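Local coordinates for protein eukaryotic translation initiation factor 4 gamma 2 (Homo sapiens, PDB 4IUL) that probably takes part in translation initiation as an eIF4G relative, its helical MIF4G domain of HEAT repeats interacting with eIF4A, at residues 24-27 with 28-32; 31-35 with 36-40; 62-65 with 66-70; 110-113 with 114-118. All coordinates share one frame; numbering follows the deposited sequence.

How the contacts relate
Contacts 1 and 2 follow each other directly: contact 1 (24-27 with 28-32) closes helix 13-31, and contact 2 turns the chain into helix 38-48, the two sharing Asn31 and Lys32, with centres about 11 Å apart. Contact 3, near the end of helix 53-69, lies against contact 1, where Lys66 NZ reaches Asn31 OD1 at 3.0 Å and Arg27 NH2 reaches Glu69 OE1 at 3.2 Å. Contact 4, on helix 107-127, touches contact 3 through Val64 CG2 and Lys115 CG, 3.9 Å apart, but its centre is about 21 Å from that of contact 1. Each of contacts 1 and 4 holds its own sulfate, probably from the crystallisation liquor.

Contact 1 (24-27 with 28-32); sequences RKVR and GILNK. With SO4 (sulfate ion), chain C.
Between residues 24-27 and 28-32 the backbone makes four successive i to i+4 bonds, from Gly28 N to Arg24 O through Asn31 N to Arg27 O, as the last turns of helix 13-31 in this HEAT-repeat domain run out; Lys32 is the first residue to leave helical angles. The side chains divide by chemistry. On the buried side Val26 CG1 and Leu30 CD1 lie alongside each other at 4.2 Å, branched aliphatic groups suited to a face that rests on Leu62 of helix 53-69. The polar side belongs to Arg27 and Asn31. Arg27 CG is anti to the backbone N (chi1 174°) and the chain then bends at chi2, carrying the guanidinium forward along the helix to lie against Asn31. There OD1 of Asn31 lies 3.3 Å above the centre of one guanidinium face, with the amide plane turned 73° from it; this is contact over a face, and the oxygen takes its hydrogen bond from Lys66 NZ. The guanidinium spends its edge on the sulfate and also forms a salt bridge from NH2 to Glu69. Exchanging Arg27 for a leucine would probably leave Glu69 without this mate, the anion without its grip and Asn31 OD1 without the flat cation it lies over. The sulfate sits at the edge of the group, its sulfur in plane: Arg27 NE gives to O2 at 2.9 Å and weakly to O1, while Arg27 NH2 meets that same O1 at 2.8 Å.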
loop_
_atom_site.group_PDB
_atom_site.type_symbol
_atom_site.label_atom_id
_atom_site.label_comp_id
_atom_site.label_asym_id
_atom_site.label_seq_id
_atom_site.Cartn_x
_atom_site.Cartn_y
_atom_site.Cartn_z
ATOM N N ARG A 24 12.444 -1.072 20.204
ATOM C CA ARG A 24 13.749 -1.424 19.629
ATOM C C ARG A 24 13.707 -2.910 19.239
ATOM O O ARG A 24 14.290 -3.325 18.229
ATOM C CB ARG A 24 14.907 -1.188 20.627
ATOM C CG ARG A 24 15.155 0.288 21.007
ATOM C CD ARG A 24 16.543 0.518 21.647
ATOM N NE ARG A 24 16.728 -0.183 22.919
ATOM C CZ ARG A 24 16.221 0.204 24.090
ATOM N NH1 ARG A 24 15.484 1.305 24.183
ATOM N NH2 ARG A 24 16.455 -0.516 25.184
ATOM N N LYS A 25 13.004 -3.707 20.039
ATOM C CA LYS A 25 12.877 -5.138 19.764
ATOM C C LYS A 25 12.037 -5.389 18.511
ATOM O O LYS A 25 12.349 -6.273 17.708
ATOM C CB LYS A 25 12.232 -5.839 20.953
ATOM C CG LYS A 25 12.124 -7.344 20.821
ATOM C CD LYS A 25 11.451 -7.901 22.070
ATOM C CE LYS A 25 12.009 -9.247 22.492
ATOM N NZ LYS A 25 11.465 -9.606 23.830
ATOM N N VAL A 26 10.967 -4.613 18.343
ATOM C CA VAL A 26 10.111 -4.776 17.175
ATOM C C VAL A 26 10.891 -4.490 15.898
ATOM O O VAL A 26 10.748 -5.203 14.901
ATOM C CB VAL A 26 8.872 -3.860 17.254
ATOM C CG1 VAL A 26 8.115 -3.877 15.926
ATOM C CG2 VAL A 26 7.957 -4.337 18.371
ATOM N N ARG A 27 11.720 -3.449 15.936
ATOM C CA ARG A 27 12.545 -3.079 14.791
ATOM C C ARG A 27 13.471 -4.240 14.410
ATOM O O ARG A 27 13.617 -4.559 13.230
ATOM C CB ARG A 27 13.372 -1.824 15.114
ATOM C CG ARG A 27 14.385 -1.435 14.037
ATOM C CD ARG A 27 13.730 -1.234 12.674
ATOM N NE ARG A 27 14.693 -0.834 11.647
ATOM C CZ ARG A 27 14.377 -0.578 10.376
ATOM N NH1 ARG A 27 13.118 -0.678 9.965
ATOM N NH2 ARG A 27 15.323 -0.232 9.511
ATOM N N GLY A 28 14.103 -4.858 15.406
ATOM C CA GLY A 28 14.982 -5.987 15.136
ATOM C C GLY A 28 14.228 -7.118 14.442
ATOM O O GLY A 28 14.685 -7.657 13.436
ATOM N N ILE A 29 13.065 -7.473 14.982
ATOM C CA ILE A 29 12.226 -8.525 14.413
ATOM C C ILE A 29 11.899 -8.248 12.939
ATOM O O ILE A 29 12.024 -9.128 12.085
ATOM C CB ILE A 29 10.904 -8.647 15.207
ATOM C CG1 ILE A 29 11.199 -9.148 16.621
ATOM C CG2 ILE A 29 9.942 -9.589 14.495
ATOM C CD1 ILE A 29 9.975 -9.247 17.508
ATOM N N LEU A 30 11.474 -7.023 12.643
ATOM C CA LEU A 30 11.140 -6.655 11.279
ATOM C C LEU A 30 12.358 -6.771 10.371
ATOM O O LEU A 30 12.236 -7.163 9.209
ATOM C CB LEU A 30 10.605 -5.220 11.229
ATOM C CG LEU A 30 9.258 -4.947 11.898
ATOM C CD1 LEU A 30 8.962 -3.451 11.845
ATOM C CD2 LEU A 30 8.166 -5.734 11.191
ATOM N N ASN A 31 13.530 -6.421 10.895
ATOM C CA ASN A 31 14.748 -6.491 10.098
ATOM C C ASN A 31 15.043 -7.902 9.592
ATOM O O ASN A 31 15.333 -8.091 8.410
ATOM C CB ASN A 31 15.959 -5.970 10.884
ATOM C CG ASN A 31 16.036 -4.449 10.909
ATOM O OD1 ASN A 31 15.515 -3.772 10.018
ATOM N ND2 ASN A 31 16.710 -3.907 11.921
ATOM N N LYS A 32 14.964 -8.893 10.472
ATOM C CA LYS A 32 15.238 -10.262 10.056
ATOM C C LYS A 32 14.017 -11.055 9.588
ATOM O O LYS A 32 14.019 -12.283 9.644
ATOM C CB LYS A 32 15.965 -11.024 11.174
ATOM C CG LYS A 32 15.369 -10.912 12.571
ATOM C CD LYS A 32 16.402 -11.383 13.596
ATOM C CE LYS A 32 15.990 -11.120 15.041
ATOM N NZ LYS A 32 14.981 -12.089 15.558
HETATM S S SO4 C . 18.353 -0.209 11.869
HETATM O O1 SO4 C . 17.857 -0.703 10.572
HETATM O O2 SO4 C . 17.226 -0.062 12.811
HETATM O O3 SO4 C . 19.330 -1.167 12.416
HETATM O O4 SO4 C . 18.998 1.102 11.676
#

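Contact 2 (31-35 with 36-40); sequences NKLTP and EKFDK
The turn joining helix 13-31 to helix 38-48 is closed by Thr34 and Phe38, whose backbones meet where the second helix gets under way. Thr34 O accepts from Phe38 N at 2.6 Å, the donor nearly along the C=O axis although the N-H itself points somewhat aside (130°), and it also takes a weak bond from Lys37 N at 2.8 Å. One carbonyl thus gathers two N-H groups. Pro35 suits its place because its ring holds phi near -50° and its nitrogen has no hydrogen needing a partner. HEAT-repeat domains are built from helices linked by short turns of this sort, and here Leu33 plugs the turn into the domain, resting on Leu76 and Tyr77 of helix 74-87. Leu33 CD1 also approaches Phe38 CD1 at 3.9 Å, the two side chains pointing the same way. On the outer side Thr34 and Lys37 cross at a slant. With Thr34 OG1 anti to the backbone N (chi1 180°), CG2 is pressed between N and the carbonyl carbon and ends 3.1 Å from Lys37 CB, a separation so short that the placement is doubtful. The extended Lys37 chain runs back toward Lys32, their NZ atoms 5.9 Å apart, like charges that would probably repel weakly at the surface. A water accepts from Asp39 N at 2.8 Å and donates to Pro35 O at 3.0 Å.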
loop_
_atom_site.group_PDB
_atom_site.type_symbol
_atom_site.label_atom_id
_atom_site.label_comp_id
_atom_site.label_asym_id
_atom_site.label_seq_id
_atom_site.Cartn_x
_atom_site.Cartn_y
_atom_site.Cartn_z
ATOM N N ASN A 31 13.530 -6.421 10.895
ATOM C CA ASN A 31 14.748 -6.491 10.098
ATOM C C ASN A 31 15.043 -7.902 9.592
ATOM O O ASN A 31 15.333 -8.091 8.410
ATOM C CB ASN A 31 15.959 -5.970 10.884
ATOM C CG ASN A 31 16.036 -4.449 10.909
ATOM O OD1 ASN A 31 15.515 -3.772 10.018
ATOM N ND2 ASN A 31 16.710 -3.907 11.921
ATOM N N LYS A 32 14.964 -8.893 10.472
ATOM C CA LYS A 32 15.238 -10.262 10.056
ATOM C C LYS A 32 14.017 -11.055 9.588
ATOM O O LYS A 32 14.019 -12.283 9.644
ATOM C CB LYS A 32 15.965 -11.024 11.174
ATOM C CG LYS A 32 15.369 -10.912 12.571
ATOM C CD LYS A 32 16.402 -11.383 13.596
ATOM C CE LYS A 32 15.990 -11.120 15.041
ATOM N NZ LYS A 32 14.981 -12.089 15.558
ATOM N N LEU A 33 12.990 -10.358 9.107
ATOM C CA LEU A 33 11.772 -11.016 8.630
ATOM C C LEU A 33 11.951 -11.578 7.223
ATOM O O LEU A 33 12.303 -10.855 6.287
ATOM C CB LEU A 33 10.594 -10.039 8.636
ATOM C CG LEU A 33 9.235 -10.607 8.216
ATOM C CD1 LEU A 33 8.768 -11.636 9.237
ATOM C CD2 LEU A 33 8.220 -9.477 8.103
ATOM N N THR A 34 11.696 -12.874 7.081
ATOM C CA THR A 34 11.830 -13.547 5.794
ATOM C C THR A 34 10.712 -14.567 5.599
ATOM O O THR A 34 10.154 -15.074 6.578
ATOM C CB THR A 34 13.187 -14.273 5.699
ATOM O OG1 THR A 34 13.293 -14.928 4.432
ATOM C CG2 THR A 34 13.315 -15.302 6.795
ATOM N N PRO A 35 10.365 -14.874 4.333
ATOM C CA PRO A 35 9.303 -15.845 4.050
ATOM C C PRO A 35 9.528 -17.130 4.838
ATOM O O PRO A 35 8.580 -17.761 5.296
ATOM C CB PRO A 35 9.432 -16.068 2.547
ATOM C CG PRO A 35 9.913 -14.746 2.051
ATOM C CD PRO A 35 10.943 -14.348 3.083
ATOM N N GLU A 36 10.796 -17.498 5.003
ATOM C CA GLU A 36 11.159 -18.712 5.726
ATOM C C GLU A 36 11.060 -18.568 7.242
ATOM O O GLU A 36 10.763 -19.539 7.940
ATOM C CB GLU A 36 12.578 -19.149 5.343
ATOM C CG GLU A 36 13.031 -20.436 6.023
ATOM C CD GLU A 36 14.407 -20.893 5.565
ATOM O OE1 GLU A 36 15.382 -20.129 5.748
ATOM O OE2 GLU A 36 14.512 -22.016 5.022
ATOM N N LYS A 37 11.310 -17.365 7.753
ATOM C CA LYS A 37 11.233 -17.130 9.193
ATOM C C LYS A 37 9.894 -16.539 9.626
ATOM O O LYS A 37 9.600 -16.471 10.824
ATOM C CB LYS A 37 12.343 -16.180 9.648
ATOM C CG LYS A 37 13.749 -16.756 9.666
ATOM C CD LYS A 37 14.700 -15.735 10.279
ATOM C CE LYS A 37 16.125 -16.239 10.365
ATOM N NZ LYS A 37 16.996 -15.227 11.038
ATOM N N PHE A 38 9.085 -16.118 8.658
ATOM C CA PHE A 38 7.799 -15.497 8.958
ATOM C C PHE A 38 7.062 -16.116 10.135
ATOM O O PHE A 38 6.905 -15.494 11.185
ATOM C CB PHE A 38 6.869 -15.531 7.742
ATOM C CG PHE A 38 5.612 -14.724 7.931
ATOM C CD1 PHE A 38 5.603 -13.356 7.678
ATOM C CD2 PHE A 38 4.450 -15.321 8.410
ATOM C CE1 PHE A 38 4.452 -12.592 7.902
ATOM C CE2 PHE A 38 3.297 -14.566 8.637
ATOM C CZ PHE A 38 3.301 -13.198 8.382
ATOM N N ASP A 39 6.606 -17.345 9.943
ATOM C CA ASP A 39 5.850 -18.064 10.956
ATOM C C ASP A 39 6.339 -17.880 12.384
ATOM O O ASP A 39 5.542 -17.602 13.277
ATOM C CB ASP A 39 5.802 -19.547 10.588
ATOM C CG ASP A 39 4.987 -19.804 9.324
ATOM O OD1 ASP A 39 5.129 -20.893 8.727
ATOM O OD2 ASP A 39 4.197 -18.917 8.931
ATOM N N LYS A 40 7.645 -18.015 12.598
ATOM C CA LYS A 40 8.221 -17.882 13.936
ATOM C C LYS A 40 8.293 -16.444 14.460
ATOM O O LYS A 40 7.895 -16.169 15.594
ATOM C CB LYS A 40 9.623 -18.496 13.962
ATOM C CG LYS A 40 10.325 -18.396 15.314
ATOM C CD LYS A 40 11.759 -18.907 15.241
ATOM C CE LYS A 40 12.438 -18.848 16.602
ATOM N NZ LYS A 40 13.867 -19.268 16.532
HETATM O O HOH W 1 7.862 -18.876 8.019
#

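Contact 3 (62-65 with 66-70); sequences LIVD and KALEE
Two flat carboxylates, those of Asp65 and Glu69, stand one turn apart without stacking or bonding: Asp65 OD2 and Glu69 OE2 are 5.7 Å from each other. Glu69 meets the peptide of Asp65 instead, its CG lying 2.9 Å from Asp65 O, a distance too short to be relied on in detail. The same carbonyl receives only a weak hydrogen bond from Glu69 N, four residues on. Glu69 N bonds as well to Lys66 O, three residues back, so helix 53-69 tightens at its end. Lys66 O accepts from both Glu69 N and Glu70 N, each at 3.0 Å, whereas the preceding bonds, such as Ala67 N to Ile63 O at 2.9 Å, are regular helical ones. On the inner side Val64 CG1 and Leu68 CD1 come within 4.3 Å, and their aliphatic bulk faces Glu119 of helix 107-127 in this HEAT-repeat domain. Ala67 is small enough to bring the helix close to Tyr77 and Phe158. The bend of Lys66 at chi2 (65°) turns its amine to Asn31 OD1 of helix 13-31, which it hydrogen-bonds. Asp65 and Glu69 would probably repel each other across the turn, and the positive charge of Arg27 beside Glu69 is likely to ease this.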
loop_
_atom_site.group_PDB
_atom_site.type_symbol
_atom_site.label_atom_id
_atom_site.label_comp_id
_atom_site.label_asym_id
_atom_site.label_seq_id
_atom_site.Cartn_x
_atom_site.Cartn_y
_atom_site.Cartn_z
ATOM N N LEU A 62 6.353 1.310 12.895
ATOM C CA LEU A 62 7.556 0.592 12.475
ATOM C C LEU A 62 7.343 -0.303 11.250
ATOM O O LEU A 62 8.197 -0.353 10.355
ATOM C CB LEU A 62 8.104 -0.221 13.651
ATOM C CG LEU A 62 8.647 0.632 14.809
ATOM C CD1 LEU A 62 8.991 -0.250 16.000
ATOM C CD2 LEU A 62 9.880 1.419 14.335
ATOM N N ILE A 63 6.197 -0.984 11.206
ATOM C CA ILE A 63 5.865 -1.877 10.095
ATOM C C ILE A 63 5.802 -1.099 8.777
ATOM O O ILE A 63 6.436 -1.486 7.782
ATOM C CB ILE A 63 4.505 -2.600 10.342
ATOM C CG1 ILE A 63 4.646 -3.597 11.493
ATOM C CG2 ILE A 63 4.048 -3.316 9.086
ATOM C CD1 ILE A 63 3.360 -4.339 11.853
ATOM N N VAL A 64 5.043 -0.006 8.766
ATOM C CA VAL A 64 4.926 0.805 7.561
ATOM C C VAL A 64 6.291 1.394 7.186
ATOM O O VAL A 64 6.601 1.560 6.002
ATOM C CB VAL A 64 3.884 1.918 7.749
ATOM C CG1 VAL A 64 3.803 2.774 6.502
ATOM C CG2 VAL A 64 2.511 1.292 8.034
ATOM N N ASP A 65 7.099 1.700 8.203
ATOM C CA ASP A 65 8.462 2.223 8.016
ATOM C C ASP A 65 9.254 1.217 7.160
ATOM O O ASP A 65 9.823 1.568 6.126
ATOM C CB ASP A 65 9.173 2.360 9.376
ATOM C CG ASP A 65 9.249 3.800 9.880
ATOM O OD1 ASP A 65 8.589 4.692 9.291
ATOM O OD2 ASP A 65 9.976 4.029 10.885
ATOM N N LYS A 66 9.280 -0.033 7.614
ATOM C CA LYS A 66 10.003 -1.107 6.928
ATOM C C LYS A 66 9.437 -1.422 5.538
ATOM O O LYS A 66 10.199 -1.670 4.605
ATOM C CB LYS A 66 9.991 -2.378 7.785
ATOM C CG LYS A 66 10.890 -3.500 7.279
ATOM C CD LYS A 66 12.360 -3.098 7.322
ATOM C CE LYS A 66 13.275 -4.255 6.942
ATOM N NZ LYS A 66 14.716 -3.907 7.127
ATOM N N ALA A 67 8.111 -1.400 5.400
ATOM C CA ALA A 67 7.475 -1.686 4.115
ATOM C C ALA A 67 7.947 -0.739 3.016
ATOM O O ALA A 67 8.197 -1.167 1.886
ATOM C CB ALA A 67 5.941 -1.620 4.245
ATOM N N LEU A 68 8.064 0.548 3.329
ATOM C CA LEU A 68 8.527 1.491 2.323
ATOM C C LEU A 68 10.039 1.445 2.094
ATOM O O LEU A 68 10.540 2.053 1.147
ATOM C CB LEU A 68 8.067 2.910 2.655
ATOM C CG LEU A 68 6.697 3.229 2.033
ATOM C CD1 LEU A 68 5.627 2.334 2.642
ATOM C CD2 LEU A 68 6.353 4.684 2.247
ATOM N N GLU A 69 10.762 0.721 2.947
ATOM C CA GLU A 69 12.201 0.585 2.773
ATOM C C GLU A 69 12.470 -0.638 1.887
ATOM O O GLU A 69 13.408 -0.640 1.095
ATOM C CB GLU A 69 12.912 0.422 4.127
ATOM C CG GLU A 69 12.597 1.537 5.125
ATOM C CD GLU A 69 13.373 1.432 6.429
ATOM O OE1 GLU A 69 13.566 0.314 6.951
ATOM O OE2 GLU A 69 13.783 2.483 6.950
ATOM N N GLU A 70 11.633 -1.666 2.015
ATOM C CA GLU A 70 11.775 -2.894 1.225
ATOM C C GLU A 70 10.436 -3.295 0.576
ATOM O O GLU A 70 9.860 -4.332 0.912
ATOM C CB GLU A 70 12.252 -4.038 2.122
ATOM C CG GLU A 70 13.464 -3.728 2.986
ATOM C CD GLU A 70 14.727 -3.461 2.177
ATOM O OE1 GLU A 70 14.984 -4.208 1.201
ATOM O OE2 GLU A 70 15.468 -2.514 2.526
#

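Contact 4 (110-113 with 114-118); sequences RLLI and SKLQD. With SO4 (sulfate ion), chain D.
Leu112 CD2 and Leu116 CD1 are only 3.3 Å apart, closer than two methyl groups normally pack, on side chains whose torsions (Leu112 chi1 -149°, Leu116 chi2 129°) stray from the usual staggered values; the exact placement of these methyls is therefore doubtful. Their setting is clearer: both belong to one turn of helix 107-127 in the HEAT-repeat fold, lie side by side pointing the same way, and Leu116 is buried against Phe158, Ile159 and Leu162 of helix 141-163, where a leucine suits the apolar interface. The backbone beneath is regular, with Leu116 N bonded to Leu112 O at 3.1 Å and Lys115 N to Leu111 O at 3.0 Å. Lys115 touches Ile60 and Leu61 of helix 53-69, where the methylenes of a lysine probably serve as apolar surface at the margin of a core. Ser114, small and polar, is exposed. At the start of the segment Arg110 bends at chi3 (74°), which brings its guanidinium over Leu111, whose CG lies 4.0 Å above the plane, offset toward the rim. This leaves the edge for a sulfate shared with Lys53 and Lys57, cationic side chains gathered round one anion, while Arg110 NH1 also makes a salt bridge to Asp92, so its charge is probably balanced by both anions. The sulfate oxygen O2 takes a bond from Arg110 NH1 at 3.0 Å and a weak one from Arg110 NH2 at 3.4 Å, while O3 rests 3.6 Å from Leu111 CD2.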
loop_
_atom_site.group_PDB
_atom_site.type_symbol
_atom_site.label_atom_id
_atom_site.label_comp_id
_atom_site.label_asym_id
_atom_site.label_seq_id
_atom_site.Cartn_x
_atom_site.Cartn_y
_atom_site.Cartn_z
ATOM N N ARG A 110 -8.346 0.401 12.795
ATOM C CA ARG A 110 -8.581 1.836 12.678
ATOM C C ARG A 110 -7.292 2.657 12.541
ATOM O O ARG A 110 -7.206 3.549 11.706
ATOM C CB ARG A 110 -9.376 2.319 13.900
ATOM C CG ARG A 110 -9.385 3.828 14.113
ATOM C CD ARG A 110 -10.290 4.224 15.278
ATOM N NE ARG A 110 -9.737 3.907 16.597
ATOM C CZ ARG A 110 -8.772 4.603 17.193
ATOM N NH1 ARG A 110 -8.333 4.245 18.397
ATOM N NH2 ARG A 110 -8.244 5.661 16.588
ATOM N N LEU A 111 -6.290 2.361 13.356
ATOM C CA LEU A 111 -5.037 3.110 13.284
ATOM C C LEU A 111 -4.209 2.770 12.037
ATOM O O LEU A 111 -3.436 3.604 11.556
ATOM C CB LEU A 111 -4.206 2.879 14.553
ATOM C CG LEU A 111 -4.807 3.374 15.885
ATOM C CD1 LEU A 111 -3.937 2.893 17.048
ATOM C CD2 LEU A 111 -4.916 4.910 15.900
ATOM N N LEU A 112 -4.372 1.559 11.505
ATOM C CA LEU A 112 -3.622 1.165 10.309
ATOM C C LEU A 112 -4.116 2.013 9.124
ATOM O O LEU A 112 -3.325 2.612 8.387
ATOM C CB LEU A 112 -3.835 -0.328 9.993
ATOM C CG LEU A 112 -2.699 -1.105 9.311
ATOM C CD1 LEU A 112 -3.268 -2.308 8.562
ATOM C CD2 LEU A 112 -1.951 -0.214 8.349
ATOM N N ILE A 113 -5.433 2.049 8.947
ATOM C CA ILE A 113 -6.036 2.817 7.860
ATOM C C ILE A 113 -5.564 4.263 7.944
ATOM O O ILE A 113 -5.156 4.857 6.946
ATOM C CB ILE A 113 -7.588 2.768 7.940
ATOM C CG1 ILE A 113 -8.082 1.404 7.451
ATOM C CG2 ILE A 113 -8.201 3.915 7.125
ATOM C CD1 ILE A 113 -9.525 1.109 7.786
ATOM N N SER A 114 -5.616 4.813 9.154
ATOM C CA SER A 114 -5.206 6.185 9.409
ATOM C C SER A 114 -3.751 6.446 9.019
ATOM O O SER A 114 -3.451 7.457 8.394
ATOM C CB SER A 114 -5.411 6.516 10.886
ATOM O OG SER A 114 -4.805 7.749 11.213
ATOM N N LYS A 115 -2.854 5.536 9.396
ATOM C CA LYS A 115 -1.434 5.680 9.088
ATOM C C LYS A 115 -1.128 5.681 7.588
ATOM O O LYS A 115 -0.342 6.499 7.117
ATOM C CB LYS A 115 -0.616 4.574 9.763
ATOM C CG LYS A 115 0.870 4.579 9.386
ATOM C CD LYS A 115 1.730 5.419 10.342
ATOM C CE LYS A 115 1.464 6.909 10.252
ATOM N NZ LYS A 115 2.364 7.686 11.162
ATOM N N LEU A 116 -1.724 4.765 6.832
ATOM C CA LEU A 116 -1.452 4.750 5.401
ATOM C C LEU A 116 -1.961 5.998 4.698
ATOM O O LEU A 116 -1.365 6.450 3.729
ATOM C CB LEU A 116 -2.002 3.484 4.762
ATOM C CG LEU A 116 -0.841 2.493 4.859
ATOM C CD1 LEU A 116 -1.302 1.203 5.471
ATOM C CD2 LEU A 116 -0.224 2.301 3.495
ATOM N N GLN A 117 -3.048 6.569 5.199
ATOM C CA GLN A 117 -3.562 7.796 4.619
ATOM C C GLN A 117 -2.465 8.856 4.804
ATOM O O GLN A 117 -2.235 9.691 3.921
ATOM C CB GLN A 117 -4.844 8.224 5.340
ATOM C CG GLN A 117 -5.496 9.487 4.775
ATOM C CD GLN A 117 -5.704 9.413 3.271
ATOM O OE1 GLN A 117 -6.361 8.502 2.763
ATOM N NE2 GLN A 117 -5.140 10.378 2.548
ATOM N N ASP A 118 -1.781 8.802 5.949
ATOM C CA ASP A 118 -0.706 9.748 6.257
ATOM C C ASP A 118 0.515 9.576 5.352
ATOM O O ASP A 118 1.027 10.553 4.801
ATOM C CB ASP A 118 -0.241 9.609 7.712
ATOM C CG ASP A 118 -1.336 9.903 8.718
ATOM O OD1 ASP A 118 -2.151 10.822 8.480
ATOM O OD2 ASP A 118 -1.365 9.219 9.766
HETATM S S SO4 D . -6.368 7.795 19.483
HETATM O O1 SO4 D . -7.020 9.106 19.307
HETATM O O2 SO4 D . -7.395 6.753 19.658
HETATM O O3 SO4 D . -5.557 7.496 18.293
HETATM O O4 SO4 D . -5.503 7.833 20.677
#